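Local coordinates for protein adenosine deaminase 1 (Arthrobacter aurescens, PDB 3RYS) that probably catalyses the zinc-dependent hydrolytic deamination of adenine to hypoxanthine, a step of purine salvage, at residues Ala33-Asn38 / Met70-Thr75; Phe142-Ser147 / Asn177-Phe182; Pro243-Pro248 / Asn274-Ser279. All coordinates share one frame; numbering follows the deposited sequence.

Interaction 1 of 3, residues Ala33-Asn38 / Met70-Thr75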
loop_
_atom_site.group_PDB
_atom_site.type_symbol
_atom_site.label_atom_id
_atom_site.label_comp_id
_atom_site.label_asym_id
_atom_site.label_seq_id
_atom_site.Cartn_x
_atom_site.Cartn_y
_atom_site.Cartn_z
ATOM N N ALA A 33 -18.587 2.297 14.095
ATOM C CA ALA A 33 -18.688 1.216 15.067
ATOM C C ALA A 33 -17.623 1.354 16.156
ATOM O O ALA A 33 -17.903 1.175 17.343
ATOM C CB ALA A 33 -18.575 -0.136 14.374
ATOM N N LEU A 34 -16.399 1.671 15.745
ATOM C CA LEU A 34 -15.299 1.830 16.689
ATOM C C LEU A 34 -15.476 3.096 17.516
ATOM O O LEU A 34 -15.158 3.120 18.705
ATOM C CB LEU A 34 -13.954 1.835 15.960
ATOM C CG LEU A 34 -13.623 0.522 15.249
ATOM C CD1 LEU A 34 -12.302 0.616 14.504
ATOM C CD2 LEU A 34 -13.601 -0.629 16.242
ATOM N N ALA A 35 -15.990 4.144 16.883
ATOM C CA ALA A 35 -16.325 5.363 17.601
ATOM C C ALA A 35 -17.287 5.023 18.729
ATOM O O ALA A 35 -17.108 5.454 19.868
ATOM C CB ALA A 35 -16.946 6.389 16.658
ATOM N N GLU A 36 -18.304 4.231 18.409
ATOM C CA GLU A 36 -19.319 3.871 19.387
ATOM C C GLU A 36 -18.734 3.058 20.534
ATOM O O GLU A 36 -18.990 3.343 21.704
ATOM C CB GLU A 36 -20.449 3.100 18.716
ATOM C CG GLU A 36 -21.649 2.876 19.613
ATOM C CD GLU A 36 -22.914 2.621 18.821
ATOM O OE1 GLU A 36 -22.915 2.888 17.599
ATOM O OE2 GLU A 36 -23.906 2.159 19.422
ATOM N N ARG A 37 -17.940 2.049 20.186
ATOM C CA ARG A 37 -17.314 1.178 21.170
ATOM C C ARG A 37 -16.372 1.945 22.097
ATOM O O ARG A 37 -16.170 1.561 23.249
ATOM C CB ARG A 37 -16.556 0.049 20.466
ATOM C CG ARG A 37 -16.249 -1.143 21.357
ATOM C CD ARG A 37 -15.966 -2.389 20.530
ATOM N NE ARG A 37 -14.675 -2.321 19.849
ATOM C CZ ARG A 37 -14.226 -3.238 18.998
ATOM N NH1 ARG A 37 -14.968 -4.303 18.713
ATOM N NH2 ARG A 37 -13.037 -3.086 18.430
ATOM N N ASN A 38 -15.793 3.027 21.591
ATOM C CA ASN A 38 -14.855 3.818 22.378
ATOM C C ASN A 38 -15.518 5.045 22.978
ATOM O O ASN A 38 -14.859 5.872 23.613
ATOM C CB ASN A 38 -13.652 4.235 21.531
ATOM C CG ASN A 38 -12.709 3.088 21.258
ATOM O OD1 ASN A 38 -12.051 3.042 20.218
ATOM N ND2 ASN A 38 -12.642 2.148 22.188
ATOM N N MET A 70 -8.297 8.134 11.999
ATOM C CA MET A 70 -7.539 7.245 12.870
ATOM C C MET A 70 -7.890 7.429 14.345
ATOM O O MET A 70 -7.479 6.631 15.188
ATOM C CB MET A 70 -6.035 7.447 12.674
ATOM C CG MET A 70 -5.527 7.055 11.304
ATOM S SD MET A 70 -3.730 7.161 11.222
ATOM C CE MET A 70 -3.465 6.976 9.465
ATOM N N ALA A 71 -8.650 8.476 14.652
ATOM C CA ALA A 71 -8.976 8.811 16.034
ATOM C C ALA A 71 -9.794 7.733 16.749
ATOM O O ALA A 71 -9.805 7.675 17.979
ATOM C CB ALA A 71 -9.693 10.150 16.100
ATOM N N VAL A 72 -10.478 6.886 15.985
ATOM C CA VAL A 72 -11.300 5.829 16.573
ATOM C C VAL A 72 -10.475 4.603 16.967
ATOM O O VAL A 72 -10.966 3.714 17.664
ATOM C CB VAL A 72 -12.446 5.394 15.634
ATOM C CG1 VAL A 72 -13.342 6.581 15.302
ATOM C CG2 VAL A 72 -11.888 4.759 14.369
ATOM N N LEU A 73 -9.222 4.564 16.525
ATOM C CA LEU A 73 -8.332 3.450 16.833
ATOM C C LEU A 73 -7.640 3.631 18.177
ATOM O O LEU A 73 -6.572 4.227 18.244
ATOM C CB LEU A 73 -7.275 3.306 15.741
ATOM C CG LEU A 73 -7.768 3.001 14.329
ATOM C CD1 LEU A 73 -6.606 3.007 13.343
ATOM C CD2 LEU A 73 -8.504 1.668 14.312
ATOM N N GLN A 74 -8.234 3.098 19.241
ATOM C CA GLN A 74 -7.708 3.302 20.594
ATOM C C GLN A 74 -7.083 2.048 21.199
ATOM O O GLN A 74 -6.041 2.109 21.854
ATOM C CB GLN A 74 -8.817 3.802 21.529
ATOM C CG GLN A 74 -9.383 5.163 21.167
ATOM C CD GLN A 74 -8.329 6.250 21.196
ATOM O OE1 GLN A 74 -8.213 7.041 20.261
ATOM N NE2 GLN A 74 -7.547 6.290 22.272
ATOM N N THR A 75 -7.733 0.912 20.988
ATOM C CA THR A 75 -7.357 -0.313 21.670
ATOM C C THR A 75 -6.772 -1.334 20.713
ATOM O O THR A 75 -6.951 -1.246 19.497
ATOM C CB THR A 75 -8.573 -0.960 22.367
ATOM O OG1 THR A 75 -9.436 -1.547 21.382
ATOM C CG2 THR A 75 -9.346 0.084 23.158
#
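In the helical excursion that adenosine deaminase-type TIM barrels carry between strands 15-17 and 95-102, L34 and A35 at the end of helix 28-37 pack against V72, in the 3-10 turn that begins the link from helix 59-69 to helix 76-92. The contact illustrates how one beta-branched residue can serve two neighbours on a helix. The two prongs of V72 divide the work: CG1, anti to the carbonyl carbon (chi1 -59°), rests 3.9 Å from A35 CB, while CG2 lies 3.9 Å from L34 CB. The L34 and V72 side chains meet at about a right angle, and loops holding L26 and L42 close in on V72 as well. One residue past the helix, N38 reaches across to Q74; their amide planes are nearly perpendicular, 88° apart, and N38 CG lies 3.9 Å from Q74 CG, so the aliphatic part of Q74 does the touching. Polar bonds around the patch involve helix 76-92. T75 is its N-cap, D78 accepts from the backbone N of both Q74 and T75, and R37 forms salt bridges with D78 and D81, linking the end of helix 28-37 to the start of helix 76-92. At the far end of L34 the methyl CD1 comes to 3.9 Å from L73 CD2.

Interaction 2 of 3, residues Phe142-Ser147 / Asn177-Phe182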
loop_
_atom_site.group_PDB
_atom_site.type_symbol
_atom_site.label_atom_id
_atom_site.label_comp_id
_atom_site.label_asym_id
_atom_site.label_seq_id
_atom_site.Cartn_x
_atom_site.Cartn_y
_atom_site.Cartn_z
ATOM N N PHE A 142 6.978 5.428 7.775
ATOM C CA PHE A 142 7.278 6.642 8.521
ATOM C C PHE A 142 6.745 7.893 7.828
ATOM O O PHE A 142 6.763 7.991 6.607
ATOM C CB PHE A 142 8.783 6.726 8.784
ATOM C CG PHE A 142 9.295 5.623 9.677
ATOM C CD1 PHE A 142 9.429 5.822 11.042
ATOM C CD2 PHE A 142 9.613 4.377 9.154
ATOM C CE1 PHE A 142 9.885 4.807 11.867
ATOM C CE2 PHE A 142 10.066 3.357 9.980
ATOM C CZ PHE A 142 10.201 3.575 11.336
ATOM N N LEU A 143 6.250 8.840 8.618
ATOM C CA LEU A 143 5.653 10.058 8.076
ATOM C C LEU A 143 6.726 11.053 7.656
ATOM O O LEU A 143 7.374 11.674 8.497
ATOM C CB LEU A 143 4.717 10.691 9.104
ATOM C CG LEU A 143 3.717 9.704 9.717
ATOM C CD1 LEU A 143 2.812 10.394 10.733
ATOM C CD2 LEU A 143 2.892 9.027 8.631
ATOM N N ARG A 144 6.900 11.210 6.351
ATOM C CA ARG A 144 7.996 12.010 5.818
ATOM C C ARG A 144 7.905 13.488 6.186
ATOM O O ARG A 144 8.890 14.214 6.070
ATOM C CB ARG A 144 8.090 11.846 4.299
ATOM C CG ARG A 144 6.892 12.382 3.535
ATOM C CD ARG A 144 6.870 11.828 2.128
ATOM N NE ARG A 144 8.193 11.892 1.514
ATOM C CZ ARG A 144 8.560 11.189 0.448
ATOM N NH1 ARG A 144 7.702 10.358 -0.127
ATOM N NH2 ARG A 144 9.786 11.308 -0.039
ATOM N N ASP A 145 6.731 13.936 6.627
ATOM C CA ASP A 145 6.565 15.331 7.052
ATOM C C ASP A 145 6.728 15.505 8.561
ATOM O O ASP A 145 6.289 16.496 9.136
ATOM C CB ASP A 145 5.232 15.924 6.574
ATOM C CG ASP A 145 4.042 15.025 6.870
ATOM O OD1 ASP A 145 4.196 14.031 7.613
ATOM O OD2 ASP A 145 2.944 15.320 6.354
ATOM N N MET A 146 7.351 14.520 9.193
ATOM C CA MET A 146 7.834 14.669 10.555
ATOM C C MET A 146 9.341 14.483 10.517
ATOM O O MET A 146 9.888 14.047 9.502
ATOM C CB MET A 146 7.196 13.644 11.488
ATOM C CG MET A 146 5.714 13.853 11.724
ATOM S SD MET A 146 5.142 12.847 13.106
ATOM C CE MET A 146 3.372 13.048 12.953
ATOM N N SER A 147 10.014 14.810 11.613
ATOM C CA SER A 147 11.470 14.804 11.613
ATOM C C SER A 147 12.022 13.403 11.376
ATOM O O SER A 147 11.339 12.405 11.619
ATOM C CB SER A 147 12.020 15.380 12.919
ATOM O OG SER A 147 11.810 14.492 14.002
ATOM N N ASN A 177 9.469 17.052 0.795
ATOM C CA ASN A 177 9.991 16.107 1.773
ATOM C C ASN A 177 10.760 14.968 1.103
ATOM O O ASN A 177 10.310 13.821 1.098
ATOM C CB ASN A 177 8.853 15.548 2.627
ATOM C CG ASN A 177 8.207 16.607 3.508
ATOM O OD1 ASN A 177 8.873 17.249 4.325
ATOM N ND2 ASN A 177 6.899 16.787 3.354
ATOM N N PRO A 178 11.942 15.283 0.553
ATOM C CA PRO A 178 12.726 14.360 -0.274
ATOM C C PRO A 178 13.149 13.122 0.501
ATOM O O PRO A 178 13.303 13.181 1.725
ATOM C CB PRO A 178 13.975 15.179 -0.641
ATOM C CG PRO A 178 13.664 16.582 -0.282
ATOM C CD PRO A 178 12.681 16.523 0.837
ATOM N N PRO A 179 13.345 12.007 -0.214
ATOM C CA PRO A 179 13.804 10.748 0.376
ATOM C C PRO A 179 15.084 10.950 1.180
ATOM O O PRO A 179 15.229 10.371 2.257
ATOM C CB PRO A 179 14.081 9.878 -0.851
ATOM C CG PRO A 179 13.159 10.409 -1.898
ATOM C CD PRO A 179 13.114 11.890 -1.664
ATOM N N SER A 180 15.989 11.775 0.656
ATOM C CA SER A 180 17.274 12.051 1.296
ATOM C C SER A 180 17.133 12.443 2.763
ATOM O O SER A 180 18.038 12.214 3.566
ATOM C CB SER A 180 18.010 13.167 0.546
ATOM O OG SER A 180 17.376 14.422 0.747
ATOM N N LYS A 181 15.999 13.045 3.103
ATOM C CA LYS A 181 15.740 13.485 4.466
ATOM C C LYS A 181 15.845 12.335 5.475
ATOM O O LYS A 181 16.121 12.560 6.652
ATOM C CB LYS A 181 14.365 14.148 4.541
ATOM C CG LYS A 181 14.017 14.732 5.892
ATOM C CD LYS A 181 12.645 15.376 5.857
ATOM C CE LYS A 181 12.095 15.579 7.255
ATOM N NZ LYS A 181 10.726 16.151 7.210
ATOM N N PHE A 182 15.648 11.104 5.005
ATOM C CA PHE A 182 15.655 9.940 5.888
ATOM C C PHE A 182 16.781 8.951 5.589
ATOM O O PHE A 182 16.651 7.753 5.855
ATOM C CB PHE A 182 14.296 9.233 5.840
ATOM C CG PHE A 182 13.153 10.108 6.274
ATOM C CD1 PHE A 182 12.549 10.971 5.378
ATOM C CD2 PHE A 182 12.702 10.082 7.581
ATOM C CE1 PHE A 182 11.511 11.789 5.776
ATOM C CE2 PHE A 182 11.662 10.895 7.983
ATOM C CZ PHE A 182 11.066 11.751 7.079
#
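R144, just beyond the end of strand 135-143, meets F182, N177 and P179 in turn, a worked example of one buried arginine tying two loops together. It starts at CB, 3.7 Å from F182 CE1. CG, held between the backbone N and the carbonyl carbon (chi1 65°), crosses N177 at a slant and lies 3.8 Å from N177 CB. CD comes within 4.1 Å of N177 O, and a bend at chi3 (-45°) sets NE beside that same oxygen. The guanidinium then grips it side-on: NE donates to N177 O at 2.9 Å and NH2 donates to N177 O at 2.8 Å, both bonds bent to about 133° because two N-H groups share one acceptor. P179 N sits at the guanidinium edge, in its plane, near NH2. The remaining nitrogen, NH1, bonds to the backbone O of H199, which places R144 next to the backbone of a zinc ligand, consistent with a second-shell position.

The backbone of R144 is gripped in return. K181 stretches out fully extended, and its NZ donates to R144 O at 2.9 Å and, weakly, to M146 O, bridging two carbonyls of the type I turn region from L143 to M146. R144 O also lies in the plane of the F182 ring, at its edge. N177 ND2 turns to A173 O. Such pairing of loops that follow adjacent parallel strands, here 135-143 and 167-171, is characteristic of the C-terminal end of a TIM barrel, where the active site lies.

Interaction 3 of 3, residues Pro243-Pro248 / Asn274-Ser279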
loop_
_atom_site.group_PDB
_atom_site.type_symbol
_atom_site.label_atom_id
_atom_site.label_comp_id
_atom_site.label_asym_id
_atom_site.label_seq_id
_atom_site.Cartn_x
_atom_site.Cartn_y
_atom_site.Cartn_z
ATOM N N PRO A 243 10.706 -3.025 -8.932
ATOM C CA PRO A 243 9.249 -3.135 -8.809
ATOM C C PRO A 243 8.617 -1.773 -8.569
ATOM O O PRO A 243 9.103 -1.018 -7.723
ATOM C CB PRO A 243 9.063 -4.023 -7.573
ATOM C CG PRO A 243 10.351 -4.769 -7.433
ATOM C CD PRO A 243 11.415 -3.830 -7.924
ATOM N N LEU A 244 7.562 -1.467 -9.323
ATOM C CA LEU A 244 6.787 -0.245 -9.136
ATOM C C LEU A 244 5.360 -0.577 -8.690
ATOM O O LEU A 244 4.582 -1.168 -9.446
ATOM C CB LEU A 244 6.763 0.590 -10.423
ATOM C CG LEU A 244 7.718 1.791 -10.503
ATOM C CD1 LEU A 244 9.158 1.400 -10.196
ATOM C CD2 LEU A 244 7.628 2.477 -11.859
ATOM N N THR A 245 5.016 -0.203 -7.464
ATOM C CA THR A 245 3.692 -0.515 -6.945
ATOM C C THR A 245 2.648 0.546 -7.330
ATOM O O THR A 245 2.315 1.437 -6.544
ATOM C CB THR A 245 3.725 -0.790 -5.422
ATOM O OG1 THR A 245 4.130 0.386 -4.713
ATOM C CG2 THR A 245 4.709 -1.913 -5.114
ATOM N N VAL A 246 2.135 0.432 -8.553
ATOM C CA VAL A 246 1.146 1.373 -9.073
ATOM C C VAL A 246 -0.223 1.222 -8.412
ATOM O O VAL A 246 -0.671 0.113 -8.125
ATOM C CB VAL A 246 0.973 1.226 -10.597
ATOM C CG1 VAL A 246 0.032 2.305 -11.130
ATOM C CG2 VAL A 246 2.327 1.288 -11.297
ATOM N N CYS A 247 -0.886 2.352 -8.182
ATOM C CA CYS A 247 -2.217 2.365 -7.581
ATOM C C CYS A 247 -3.156 3.212 -8.432
ATOM O O CYS A 247 -3.289 4.416 -8.206
ATOM C CB CYS A 247 -2.157 2.914 -6.153
ATOM S SG CYS A 247 -0.832 2.207 -5.139
ATOM N N PRO A 248 -3.810 2.578 -9.420
ATOM C CA PRO A 248 -4.626 3.254 -10.441
ATOM C C PRO A 248 -5.722 4.163 -9.879
ATOM O O PRO A 248 -5.725 5.359 -10.174
ATOM C CB PRO A 248 -5.238 2.089 -11.223
ATOM C CG PRO A 248 -4.244 0.964 -11.038
ATOM C CD PRO A 248 -3.738 1.123 -9.641
ATOM N N ASN A 274 8.615 -2.895 -14.358
ATOM C CA ASN A 274 8.130 -3.990 -13.523
ATOM C C ASN A 274 6.990 -3.560 -12.596
ATOM O O ASN A 274 7.146 -3.522 -11.374
ATOM C CB ASN A 274 9.283 -4.568 -12.710
ATOM C CG ASN A 274 8.865 -5.752 -11.874
ATOM O OD1 ASN A 274 7.906 -6.450 -12.205
ATOM N ND2 ASN A 274 9.583 -5.988 -10.781
ATOM N N VAL A 275 5.843 -3.236 -13.185
ATOM C CA VAL A 275 4.732 -2.663 -12.434
ATOM C C VAL A 275 3.724 -3.701 -11.958
ATOM O O VAL A 275 3.577 -4.770 -12.555
ATOM C CB VAL A 275 3.974 -1.618 -13.272
ATOM C CG1 VAL A 275 4.797 -0.341 -13.414
ATOM C CG2 VAL A 275 3.610 -2.199 -14.632
ATOM N N CYS A 276 3.030 -3.368 -10.875
ATOM C CA CYS A 276 1.924 -4.179 -10.388
ATOM C C CYS A 276 0.793 -3.283 -9.892
ATOM O O CYS A 276 0.983 -2.082 -9.695
ATOM C CB CYS A 276 2.385 -5.138 -9.287
ATOM S SG CYS A 276 2.979 -4.345 -7.773
ATOM N N VAL A 277 -0.378 -3.879 -9.695
ATOM C CA VAL A 277 -1.591 -3.145 -9.353
ATOM C C VAL A 277 -1.914 -3.260 -7.864
ATOM O O VAL A 277 -1.918 -4.357 -7.305
ATOM C CB VAL A 277 -2.787 -3.661 -10.180
ATOM C CG1 VAL A 277 -4.066 -2.951 -9.787
ATOM C CG2 VAL A 277 -2.509 -3.483 -11.664
ATOM N N ASN A 278 -2.186 -2.121 -7.235
ATOM C CA ASN A 278 -2.458 -2.060 -5.802
ATOM C C ASN A 278 -3.610 -1.102 -5.498
ATOM O O ASN A 278 -3.887 -0.191 -6.280
ATOM C CB ASN A 278 -1.203 -1.622 -5.043
ATOM C CG ASN A 278 0.009 -2.480 -5.369
ATOM O OD1 ASN A 278 0.647 -2.316 -6.411
ATOM N ND2 ASN A 278 0.337 -3.396 -4.466
ATOM N N SER A 279 -4.285 -1.300 -4.369
ATOM C CA SER A 279 -5.435 -0.457 -4.039
ATOM C C SER A 279 -5.063 0.690 -3.095
ATOM O O SER A 279 -5.824 1.652 -2.948
ATOM C CB SER A 279 -6.603 -1.287 -3.485
ATOM O OG SER A 279 -6.286 -1.882 -2.242
#
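P243 and N274 open a parallel strand pair, 244-246 beside 275-277, the last two strands of the TIM barrel and an example of how a short parallel pair can reach a metal site. The P243 ring lies against the N274 amide, with CG 3.6 Å from N274 ND2, which bonds to Q241 O. L244 carries the two stronger bonds of the pair: its N donates to N274 O at 2.9 Å from above the carbonyl plane, and its O receives C276 N at 3.0 Å. L244 CB meets V275 CG1 at 3.7 Å.

T245, the centre of an inverse gamma turn, faces the other way together with C276, its CG2 4.0 Å from C276 SG. Its backbone bonds to I221 and H223 join the pair to strand 220-221. V246 returns to the face of L244 and sets CG2 3.6 Å from V275 CG1; its bonds to C276 O and from N278 N are weak, and the two short strand axes are inclined by 32°. C247 places SG 3.8 Å from N278 CB and beside H19 and D280, while P248, starting helix 248-253, crosses V277 at about a right angle.

L244, V246 and V275 pack on helix 265-270, whereas on the other face T245 OG1 hydrogen-bonds to D222 OD1 and H19 ND1. As H19 is a zinc ligand, that hydroxyl probably orients its imidazole from the second shell.

How the interactions relate
In chain order, the three contacts follow one another without overlap, and none touches another. Interaction 1 sits at the periphery, among helices inserted after strand 15-17; interaction 2 joins loops beyond strands 135-143 and 167-171; interaction 3 pairs strands 244-246 and 275-277 within the barrel. Their centres lie about 28 Å apart (1 and 2), 31 Å (1 and 3) and 22 Å (2 and 3). Interactions 2 and 3 approach the zinc and adenine site from different parts of the barrel, one through the backbone of H199 and the other through H19, whereas interaction 1 stays farther out. The fold combines peripheral helix packing with two contacts that reach residues of one metal site, consistent with second-shell roles.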